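Local coordinates for uncharacterized protein (Wolinella succinogenes, PDB 3JYG) that is of unknown function but belongs to the 6-pyruvoyl tetrahydropterin synthase family and holds a zinc ion between histidines in its mixed alpha-beta fold, at residues H17-E23 against L34-L39; G41-K45 against F168-P172; R80-I85 against E130-R136. All blocks are in the same frame, centred on the assembly; numbering follows the deposited sequence.

Contact 1. Residues H17-E23 against L34-L39; sequences HRVWSQE and LSCRHL. With ZN (zinc ion), chain G.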
loop_
_atom_site.group_PDB
_atom_site.type_symbol
_atom_site.label_atom_id
_atom_site.label_comp_id
_atom_site.label_asym_id
_atom_site.label_seq_id
_atom_site.Cartn_x
_atom_site.Cartn_y
_atom_site.Cartn_z
ATOM N N HIS A 17 -17.448 17.960 1.600
ATOM C CA HIS A 17 -17.862 18.011 0.226
ATOM C C HIS A 17 -19.206 17.333 0.106
ATOM O O HIS A 17 -19.770 16.843 1.109
ATOM C CB HIS A 17 -16.790 17.391 -0.730
ATOM C CG HIS A 17 -16.830 15.886 -0.859
ATOM N ND1 HIS A 17 -16.427 15.235 -2.007
ATOM C CD2 HIS A 17 -17.200 14.914 0.010
ATOM C CE1 HIS A 17 -16.551 13.930 -1.842
ATOM N NE2 HIS A 17 -17.023 13.712 -0.627
ATOM N N ARG A 18 -19.709 17.333 -1.124
ATOM C CA ARG A 18 -20.740 16.398 -1.511
ATOM C C ARG A 18 -20.541 16.057 -2.999
ATOM O O ARG A 18 -20.005 16.862 -3.761
ATOM C CB ARG A 18 -22.141 16.974 -1.226
ATOM C CG ARG A 18 -22.710 17.860 -2.301
ATOM C CD ARG A 18 -24.146 18.301 -1.967
ATOM N NE ARG A 18 -24.819 18.859 -3.147
ATOM C CZ ARG A 18 -25.973 18.405 -3.648
ATOM N NH1 ARG A 18 -26.616 17.352 -3.105
ATOM N NH2 ARG A 18 -26.499 19.020 -4.702
ATOM N N VAL A 19 -20.984 14.869 -3.375
ATOM C CA VAL A 19 -20.903 14.380 -4.745
ATOM C C VAL A 19 -22.319 14.453 -5.264
ATOM O O VAL A 19 -23.110 13.564 -5.009
ATOM C CB VAL A 19 -20.448 12.912 -4.763
ATOM C CG1 VAL A 19 -20.300 12.404 -6.214
ATOM C CG2 VAL A 19 -19.120 12.779 -4.000
ATOM N N TRP A 20 -22.615 15.524 -5.979
ATOM C CA TRP A 20 -24.002 15.956 -6.201
ATOM C C TRP A 20 -24.672 15.039 -7.239
ATOM O O TRP A 20 -25.863 14.811 -7.194
ATOM C CB TRP A 20 -24.039 17.450 -6.594
ATOM C CG TRP A 20 -23.343 17.827 -7.914
ATOM C CD1 TRP A 20 -22.078 18.392 -8.077
ATOM C CD2 TRP A 20 -23.894 17.683 -9.243
ATOM N NE1 TRP A 20 -21.832 18.594 -9.426
ATOM C CE2 TRP A 20 -22.923 18.169 -10.155
ATOM C CE3 TRP A 20 -25.132 17.193 -9.744
ATOM C CZ2 TRP A 20 -23.136 18.172 -11.563
ATOM C CZ3 TRP A 20 -25.347 17.208 -11.119
ATOM C CH2 TRP A 20 -24.352 17.701 -12.010
ATOM N N SER A 21 -23.855 14.498 -8.137
ATOM C CA SER A 21 -24.316 13.712 -9.252
ATOM C C SER A 21 -24.401 12.197 -8.980
ATOM O O SER A 21 -24.660 11.414 -9.901
ATOM C CB SER A 21 -23.323 13.926 -10.392
ATOM O OG SER A 21 -22.030 13.462 -10.007
ATOM N N GLN A 22 -24.149 11.768 -7.750
ATOM C CA GLN A 22 -24.079 10.342 -7.478
ATOM C C GLN A 22 -25.343 9.565 -7.974
ATOM O O GLN A 22 -26.483 9.959 -7.670
ATOM C CB GLN A 22 -23.846 10.094 -5.974
ATOM C CG GLN A 22 -23.721 8.576 -5.631
ATOM C CD GLN A 22 -23.905 8.269 -4.150
ATOM O OE1 GLN A 22 -24.683 8.946 -3.437
ATOM N NE2 GLN A 22 -23.202 7.239 -3.680
ATOM N N GLU A 23 -25.147 8.473 -8.720
ATOM C CA GLU A 23 -26.270 7.526 -8.974
ATOM C C GLU A 23 -25.861 6.085 -8.644
ATOM O O GLU A 23 -24.696 5.728 -8.808
ATOM C CB GLU A 23 -26.754 7.582 -10.427
ATOM C CG GLU A 23 -27.266 8.916 -10.885
ATOM C CD GLU A 23 -27.428 8.989 -12.418
ATOM O OE1 GLU A 23 -27.702 7.935 -13.070
ATOM O OE2 GLU A 23 -27.284 10.103 -12.967
ATOM N N LEU A 34 -28.810 7.584 -1.840
ATOM C CA LEU A 34 -27.740 8.404 -2.435
ATOM C C LEU A 34 -27.005 9.260 -1.405
ATOM O O LEU A 34 -26.949 10.471 -1.495
ATOM C CB LEU A 34 -28.301 9.249 -3.594
ATOM C CG LEU A 34 -28.992 8.453 -4.709
ATOM C CD1 LEU A 34 -29.825 9.376 -5.609
ATOM C CD2 LEU A 34 -27.954 7.605 -5.514
ATOM N N SER A 35 -26.423 8.585 -0.432
ATOM C CA SER A 35 -25.823 9.214 0.740
ATOM C C SER A 35 -24.655 10.177 0.436
ATOM O O SER A 35 -24.429 11.127 1.175
ATOM C CB SER A 35 -25.422 8.112 1.745
ATOM O OG SER A 35 -24.192 7.464 1.398
ATOM N N CYS A 36 -23.921 9.939 -0.657
ATOM C CA CYS A 36 -22.817 10.809 -1.047
ATOM C C CYS A 36 -23.329 12.195 -1.540
ATOM O O CYS A 36 -22.557 13.183 -1.550
ATOM C CB CYS A 36 -21.970 10.122 -2.112
ATOM S SG CYS A 36 -20.154 10.127 -1.918
ATOM N N ARG A 37 -24.632 12.282 -1.899
ATOM C CA ARG A 37 -25.237 13.607 -2.197
ATOM C C ARG A 37 -25.401 14.461 -0.918
ATOM O O ARG A 37 -25.673 15.678 -1.002
ATOM C CB ARG A 37 -26.595 13.500 -2.962
ATOM C CG ARG A 37 -26.470 12.898 -4.369
ATOM C CD ARG A 37 -27.815 12.934 -5.115
ATOM N NE ARG A 37 -27.731 12.270 -6.418
ATOM C CZ ARG A 37 -28.480 12.572 -7.490
ATOM N NH1 ARG A 37 -29.391 13.540 -7.441
ATOM N NH2 ARG A 37 -28.312 11.906 -8.629
ATOM N N HIS A 38 -25.270 13.844 0.254
ATOM C CA HIS A 38 -25.347 14.649 1.504
ATOM C C HIS A 38 -24.114 15.510 1.709
ATOM O O HIS A 38 -23.012 15.108 1.314
ATOM C CB HIS A 38 -25.571 13.744 2.707
ATOM C CG HIS A 38 -26.875 13.011 2.647
ATOM N ND1 HIS A 38 -27.084 11.800 3.271
ATOM C CD2 HIS A 38 -28.032 13.312 2.006
ATOM C CE1 HIS A 38 -28.323 11.395 3.028
ATOM N NE2 HIS A 38 -28.912 12.284 2.252
ATOM N N LEU A 39 -24.290 16.689 2.284
ATOM C CA LEU A 39 -23.152 17.452 2.820
ATOM C C LEU A 39 -22.474 16.556 3.844
ATOM O O LEU A 39 -23.122 16.068 4.795
ATOM C CB LEU A 39 -23.608 18.731 3.531
ATOM C CG LEU A 39 -24.463 19.784 2.804
ATOM C CD1 LEU A 39 -24.509 21.124 3.605
ATOM C CD2 LEU A 39 -23.991 20.003 1.394
HETATM ZN ZN ZN G . -17.666 11.609 0.200
HETATM O O HOH W 1 -23.279 5.991 -1.162
HETATM O O HOH W 2 -16.182 10.702 -1.588
HETATM O O HOH W 3 -18.296 9.355 0.636
#

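Contact 2. Residues G41-K45 against F168-P172; sequences GHQGK and FLETP. With ZN (zinc ion), chain G.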
loop_
_atom_site.group_PDB
_atom_site.type_symbol
_atom_site.label_atom_id
_atom_site.label_comp_id
_atom_site.label_asym_id
_atom_site.label_seq_id
_atom_site.Cartn_x
_atom_site.Cartn_y
_atom_site.Cartn_z
ATOM N N GLY A 41 -18.052 15.001 4.937
ATOM C CA GLY A 41 -16.625 15.286 4.927
ATOM C C GLY A 41 -15.824 14.016 5.078
ATOM O O GLY A 41 -16.406 12.916 5.213
ATOM N N HIS A 42 -14.500 14.199 5.098
ATOM C CA HIS A 42 -13.512 13.127 5.054
ATOM C C HIS A 42 -12.182 13.567 5.583
ATOM O O HIS A 42 -11.865 14.743 5.547
ATOM C CB HIS A 42 -13.260 12.747 3.606
ATOM C CG HIS A 42 -14.421 12.093 2.979
ATOM N ND1 HIS A 42 -14.942 10.904 3.449
ATOM C CD2 HIS A 42 -15.201 12.475 1.945
ATOM C CE1 HIS A 42 -15.986 10.578 2.718
ATOM N NE2 HIS A 42 -16.146 11.502 1.788
ATOM N N GLN A 43 -11.409 12.605 6.079
ATOM C CA GLN A 43 -9.963 12.732 6.187
ATOM C C GLN A 43 -9.384 12.212 4.859
ATOM O O GLN A 43 -9.561 11.055 4.521
ATOM C CB GLN A 43 -9.472 11.872 7.371
ATOM C CG GLN A 43 -7.978 11.818 7.595
ATOM C CD GLN A 43 -7.375 13.162 7.926
ATOM O OE1 GLN A 43 -8.066 14.076 8.398
ATOM N NE2 GLN A 43 -6.080 13.295 7.684
ATOM N N GLY A 44 -8.739 13.087 4.103
ATOM C CA GLY A 44 -8.196 12.752 2.800
ATOM C C GLY A 44 -6.712 12.474 2.910
ATOM O O GLY A 44 -6.015 13.086 3.730
ATOM N N LYS A 45 -6.219 11.546 2.109
ATOM C CA LYS A 45 -4.765 11.412 2.006
ATOM C C LYS A 45 -4.327 11.388 0.547
ATOM O O LYS A 45 -4.829 10.581 -0.221
ATOM C CB LYS A 45 -4.302 10.163 2.751
ATOM C CG LYS A 45 -2.785 9.911 2.698
ATOM C CD LYS A 45 -2.471 8.498 3.300
ATOM C CE LYS A 45 -2.791 8.417 4.769
ATOM N NZ LYS A 45 -1.702 9.181 5.501
ATOM N N PHE A 168 -5.524 9.052 -4.131
ATOM C CA PHE A 168 -6.313 9.822 -3.167
ATOM C C PHE A 168 -7.216 8.887 -2.353
ATOM O O PHE A 168 -8.095 8.200 -2.915
ATOM C CB PHE A 168 -7.065 10.968 -3.840
ATOM C CG PHE A 168 -7.794 11.849 -2.858
ATOM C CD1 PHE A 168 -7.092 12.799 -2.093
ATOM C CD2 PHE A 168 -9.158 11.678 -2.640
ATOM C CE1 PHE A 168 -7.769 13.598 -1.123
ATOM C CE2 PHE A 168 -9.838 12.466 -1.655
ATOM C CZ PHE A 168 -9.138 13.446 -0.938
ATOM N N LEU A 169 -6.930 8.817 -1.045
ATOM C CA LEU A 169 -7.695 7.999 -0.114
ATOM C C LEU A 169 -8.839 8.853 0.466
ATOM O O LEU A 169 -8.625 9.912 1.081
ATOM C CB LEU A 169 -6.786 7.400 0.993
ATOM C CG LEU A 169 -5.692 6.342 0.756
ATOM C CD1 LEU A 169 -4.684 6.782 -0.256
ATOM C CD2 LEU A 169 -4.927 5.979 2.057
ATOM N N GLU A 170 -10.062 8.414 0.190
ATOM C CA GLU A 170 -11.261 9.070 0.649
ATOM C C GLU A 170 -11.553 8.613 2.110
ATOM O O GLU A 170 -12.068 9.379 2.946
ATOM C CB GLU A 170 -12.399 8.610 -0.251
ATOM C CG GLU A 170 -13.733 9.166 0.075
ATOM C CD GLU A 170 -14.808 8.446 -0.699
ATOM O OE1 GLU A 170 -14.720 8.435 -1.967
ATOM O OE2 GLU A 170 -15.719 7.901 -0.043
ATOM N N THR A 171 -11.283 7.327 2.365
ATOM C CA THR A 171 -11.396 6.730 3.692
ATOM C C THR A 171 -10.206 5.757 3.885
ATOM O O THR A 171 -9.478 5.461 2.917
ATOM C CB THR A 171 -12.757 5.994 3.903
ATOM O OG1 THR A 171 -12.783 4.757 3.182
ATOM C CG2 THR A 171 -13.969 6.871 3.507
ATOM N N PRO A 172 -9.976 5.277 5.122
ATOM C CA PRO A 172 -8.861 4.343 5.192
ATOM C C PRO A 172 -9.197 3.107 4.370
ATOM O O PRO A 172 -8.297 2.393 3.958
ATOM C CB PRO A 172 -8.791 4.005 6.679
ATOM C CG PRO A 172 -10.234 4.164 7.170
ATOM C CD PRO A 172 -10.630 5.443 6.448
HETATM ZN ZN ZN G . -17.666 11.609 0.200
HETATM O O HOH W 4 -8.391 8.890 3.938
HETATM O O HOH W 3 -18.296 9.355 0.636
HETATM O O HOH W 2 -16.182 10.702 -1.588
#

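Contact 3. Residues R80-I85 against E130-R136; sequences RFIIDI and ESFVVVR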
loop_
_atom_site.group_PDB
_atom_site.type_symbol
_atom_site.label_atom_id
_atom_site.label_comp_id
_atom_site.label_asym_id
_atom_site.label_seq_id
_atom_site.Cartn_x
_atom_site.Cartn_y
_atom_site.Cartn_z
ATOM N N ARG A 80 -11.427 22.988 4.556
ATOM C CA ARG A 80 -12.275 23.730 3.607
ATOM C C ARG A 80 -13.441 22.862 3.141
ATOM O O ARG A 80 -13.433 21.648 3.342
ATOM C CB ARG A 80 -11.477 24.127 2.374
ATOM C CG ARG A 80 -10.186 24.864 2.638
ATOM C CD ARG A 80 -10.403 26.296 3.091
ATOM N NE ARG A 80 -9.065 26.874 3.318
ATOM C CZ ARG A 80 -8.830 28.105 3.733
ATOM N NH1 ARG A 80 -9.830 28.961 3.900
ATOM N NH2 ARG A 80 -7.565 28.501 3.906
ATOM N N PHE A 81 -14.436 23.477 2.515
ATOM C CA PHE A 81 -15.478 22.719 1.844
ATOM C C PHE A 81 -15.280 22.820 0.289
ATOM O O PHE A 81 -15.325 23.926 -0.299
ATOM C CB PHE A 81 -16.850 23.238 2.261
ATOM C CG PHE A 81 -18.018 22.420 1.703
ATOM C CD1 PHE A 81 -18.397 22.553 0.360
ATOM C CD2 PHE A 81 -18.764 21.602 2.545
ATOM C CE1 PHE A 81 -19.473 21.815 -0.191
ATOM C CE2 PHE A 81 -19.864 20.860 2.042
ATOM C CZ PHE A 81 -20.211 20.971 0.635
ATOM N N ILE A 82 -15.107 21.681 -0.357
ATOM C CA ILE A 82 -14.816 21.677 -1.816
ATOM C C ILE A 82 -16.131 21.511 -2.579
ATOM O O ILE A 82 -16.895 20.578 -2.358
ATOM C CB ILE A 82 -13.846 20.535 -2.257
ATOM C CG1 ILE A 82 -12.556 20.534 -1.401
ATOM C CG2 ILE A 82 -13.543 20.642 -3.783
ATOM C CD1 ILE A 82 -11.595 19.347 -1.717
ATOM N N ILE A 83 -16.415 22.460 -3.459
ATOM C CA ILE A 83 -17.710 22.458 -4.139
ATOM C C ILE A 83 -17.535 22.624 -5.654
ATOM O O ILE A 83 -16.754 23.454 -6.121
ATOM C CB ILE A 83 -18.637 23.511 -3.567
ATOM C CG1 ILE A 83 -20.082 23.307 -4.067
ATOM C CG2 ILE A 83 -18.073 24.928 -3.896
ATOM C CD1 ILE A 83 -21.167 24.263 -3.394
ATOM N N ASP A 84 -18.258 21.789 -6.412
ATOM C CA ASP A 84 -18.310 21.927 -7.856
ATOM C C ASP A 84 -19.003 23.269 -8.185
ATOM O O ASP A 84 -20.070 23.579 -7.656
ATOM C CB ASP A 84 -19.029 20.678 -8.443
ATOM C CG ASP A 84 -19.069 20.639 -9.988
ATOM O OD1 ASP A 84 -18.722 21.602 -10.679
ATOM O OD2 ASP A 84 -19.480 19.591 -10.526
ATOM N N ILE A 85 -18.343 24.101 -9.007
ATOM C CA ILE A 85 -19.021 25.253 -9.630
ATOM C C ILE A 85 -20.423 24.887 -10.170
ATOM O O ILE A 85 -21.324 25.704 -10.125
ATOM C CB ILE A 85 -18.140 25.940 -10.742
ATOM C CG1 ILE A 85 -18.695 27.288 -11.215
ATOM C CG2 ILE A 85 -17.812 24.991 -11.944
ATOM C CD1 ILE A 85 -18.671 28.394 -10.124
ATOM N N GLU A 130 -15.053 32.126 3.486
ATOM C CA GLU A 130 -13.670 31.650 3.604
ATOM C C GLU A 130 -13.555 30.126 3.469
ATOM O O GLU A 130 -12.500 29.636 3.063
ATOM C CB GLU A 130 -12.954 32.128 4.880
ATOM C CG GLU A 130 -12.837 33.663 4.948
ATOM C CD GLU A 130 -11.463 34.229 4.547
ATOM O OE1 GLU A 130 -10.770 33.676 3.656
ATOM O OE2 GLU A 130 -11.067 35.260 5.150
ATOM N N SER A 131 -14.628 29.388 3.779
ATOM C CA SER A 131 -14.577 27.900 3.690
ATOM C C SER A 131 -14.435 27.337 2.277
ATOM O O SER A 131 -13.852 26.296 2.080
ATOM C CB SER A 131 -15.822 27.270 4.275
ATOM O OG SER A 131 -16.182 27.859 5.490
ATOM N N PHE A 132 -14.982 28.007 1.271
ATOM C CA PHE A 132 -15.185 27.320 -0.016
ATOM C C PHE A 132 -13.997 27.310 -0.954
ATOM O O PHE A 132 -13.334 28.343 -1.132
ATOM C CB PHE A 132 -16.373 27.929 -0.755
ATOM C CG PHE A 132 -17.676 27.619 -0.125
ATOM C CD1 PHE A 132 -18.189 26.315 -0.151
ATOM C CD2 PHE A 132 -18.413 28.636 0.536
ATOM C CE1 PHE A 132 -19.400 26.027 0.452
ATOM C CE2 PHE A 132 -19.639 28.327 1.123
ATOM C CZ PHE A 132 -20.132 27.058 1.070
ATOM N N VAL A 133 -13.733 26.123 -1.527
ATOM C CA VAL A 133 -12.761 25.985 -2.593
ATOM C C VAL A 133 -13.599 25.548 -3.775
ATOM O O VAL A 133 -14.236 24.493 -3.724
ATOM C CB VAL A 133 -11.723 24.897 -2.263
ATOM C CG1 VAL A 133 -10.917 24.521 -3.495
ATOM C CG2 VAL A 133 -10.759 25.424 -1.158
ATOM N N VAL A 134 -13.638 26.389 -4.807
ATOM C CA VAL A 134 -14.536 26.117 -5.914
ATOM C C VAL A 134 -13.758 25.473 -7.046
ATOM O O VAL A 134 -12.704 25.981 -7.427
ATOM C CB VAL A 134 -15.297 27.389 -6.383
ATOM C CG1 VAL A 134 -16.270 27.051 -7.547
ATOM C CG2 VAL A 134 -16.059 28.030 -5.196
ATOM N N VAL A 135 -14.272 24.355 -7.578
ATOM C CA VAL A 135 -13.519 23.599 -8.605
ATOM C C VAL A 135 -14.427 23.273 -9.791
ATOM O O VAL A 135 -15.628 23.242 -9.641
ATOM C CB VAL A 135 -12.870 22.261 -8.049
ATOM C CG1 VAL A 135 -11.636 22.546 -7.071
ATOM C CG2 VAL A 135 -13.947 21.289 -7.455
ATOM N N ARG A 136 -13.852 22.949 -10.942
ATOM C CA ARG A 136 -14.673 22.665 -12.135
ATOM C C ARG A 136 -14.865 21.176 -12.381
ATOM O O ARG A 136 -14.539 20.703 -13.480
ATOM C CB ARG A 136 -13.998 23.282 -13.391
ATOM C CG ARG A 136 -13.901 24.822 -13.404
ATOM C CD ARG A 136 -13.162 25.320 -14.726
ATOM N NE ARG A 136 -13.912 24.905 -15.899
ATOM C CZ ARG A 136 -13.431 24.666 -17.133
ATOM N NH1 ARG A 136 -12.139 24.778 -17.434
ATOM N NH2 ARG A 136 -14.294 24.281 -18.055
HETATM O O HOH W 5 -9.219 31.501 4.954
#

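Contact 1. Residues H17-E23 against L34-L39
The backbone oxygen Gln-22 O is gripped twice by one guanidinium group, that of Arg-37, which comes side-on with NE at 2.9 Å and NH2 at 2.8 Å from it. NE lies in the carbonyl plane on a lone pair, while NH2 sits above that plane, and the oxygen lies close to the plane of the guanidinium. Two bonds to one acceptor fix the rotation of the group, with Trp-20 O over one face and Leu-34 CD1 over the other. Arg-18 bonds back across the contact: its extended chain carries NH1 to Arg-37 O at 2.8 Å, a nearly straight bond (167°) along a lone pair. Nearer the metal the backbones join directly, Val-19 N to Cys-36 O at 2.9 Å, and Val-19 CG2 packs on Cys-36 SG at 3.5 Å. Gln-22 points its CG away from its own backbone N (chi1 -178°) and stretches along to the 3-10 turn 35-37, where OE1 takes a weak bond from Cys-36 N. Its NE2 reaches a water shared with Ser-35 OG, and also Asp-62 of the second subunit. His-17, at the start of the segment, gives NE2 to the zinc ion, completed on the protein side by His-40 and His-42. The contact thus ties the two ends of the excursion that carries helix 26-29, just where strand 3-17 ends and strand 40-52 begins, with the Val-19 to Gln-22 turn resting against Met-59 of the second subunit.

Contact 2. Residues G41-K45 against F168-P172
This is the edge of the zinc site, where neighbouring antiparallel strands 40-52 and 162-169 of the mixed sheet part company beside the metal. Within 41-45 and 168-172 one hydrogen-bonded pair joins them, Lys-45 with Leu-169: Leu-169 N gives a straight bond to Lys-45 O at 2.9 Å, and Lys-45 N returns one to Leu-169 O at 3.1 Å. The side chains of this pair run alongside each other, Lys-45 CD against Leu-169 CD2, before the lysine chain bends at its far end to bring NZ to Asp-12 and Glu-10 on strand 3-17. Gly-44 lies next to the ring of Phe-168, whose CZ is 3.9 Å from Gly-44 CA. Beyond the pair the chain turns a corner at Glu-170, and a water bridges the widening gap, donating to Gln-43 O and, weakly, to Leu-169 O. Glu-170 and Thr-171 both face Ser-174, at the start of strand 174-180, and so form a classic beta bulge. The corner brings Glu-170 up to His-42, whose NE2 binds the zinc ion at 2.2 Å alongside His-17 and His-40. With CG swung opposite its backbone N (chi1 179°) and the chain extended, the glutamate lays methylene CG over the imidazole face, a CH-pi contact 3.8 Å from the ring centroid. Its carboxylate goes on towards the metal waters while OE1 is also held by Ser-141, and OE2 accepts a hydrogen bond at 3.0 Å from the oxygen of a zinc-bound water.

Contact 3. Residues R80-I85 against E130-R136
Phe-81 and Phe-132 open a parallel strand pair, 80-84 beside 132-135 and inclined to it by 25°, in the mixed sheet of this family's fold. The tight part is the ladder itself: Phe-81 N donates to Ser-131 O, Val-133 N to Phe-81 O, Ile-83 N to Val-133 O, Val-135 N to Ile-83 O and Ile-85 N to Val-135 O at 2.9 Å. On the face carrying Phe-81, Phe-132, Ile-83 and Val-134 the two phenylalanine side chains lie side by side, their ring planes 75° apart, with Phe-81 CD1 at the edge of the Phe-132 ring, 3.6 Å from Phe-132 CE1. Ile-83 CG2 meets Val-134 CG2 at 3.9 Å, and Ile-85 CD1 touches Val-134 CG1; Leu-93 and Phe-90 of helix 90-93 cover this end. The other face carries Ile-82, Val-133, Asp-84 and Val-135, with Ile-82 CG2 against Val-135 CG2 at 3.8 Å and Tyr-110 packing on both valines.

The ends are looser, and a water sits in the one at Arg-80 and Glu-130. Arg-136 is exposed and grazes Ile-85 with its aliphatic CG. At the opposite end Glu-130 sends its carboxylate to Arg-112, while Arg-80, bent at chi2 (-73°), reaches across to Glu-130, its NH2 bonded to Glu-75 O. Arg-80 NH1 donates to Glu-130 O at 2.9 Å and also to a water, which in turn donates to Glu-130 OE1 at 3.0 Å.

Along the chain contact 1 closes before contact 2 opens, and contact 3 falls wholly between the two segments of contact 2. Their centres form a near-even triangle, 15 to 16 Å on a side. One mixed sheet runs through the set: strand 3-17 lies between strand 80-84 of contact 3 and strand 40-52 of contact 2, and the loops of contact 1 leave strand 3-17 and lead back into strand 40-52. Contacts 1 and 2 share the zinc ion and its two waters, and both touch the second subunit. Contact 3 stays within its own chain, yet Asp-84 OD2 accepts a hydrogen bond from Trp-20 NE1 and Phe-81 packs on His-17 and Leu-39, so it meets contact 1 directly.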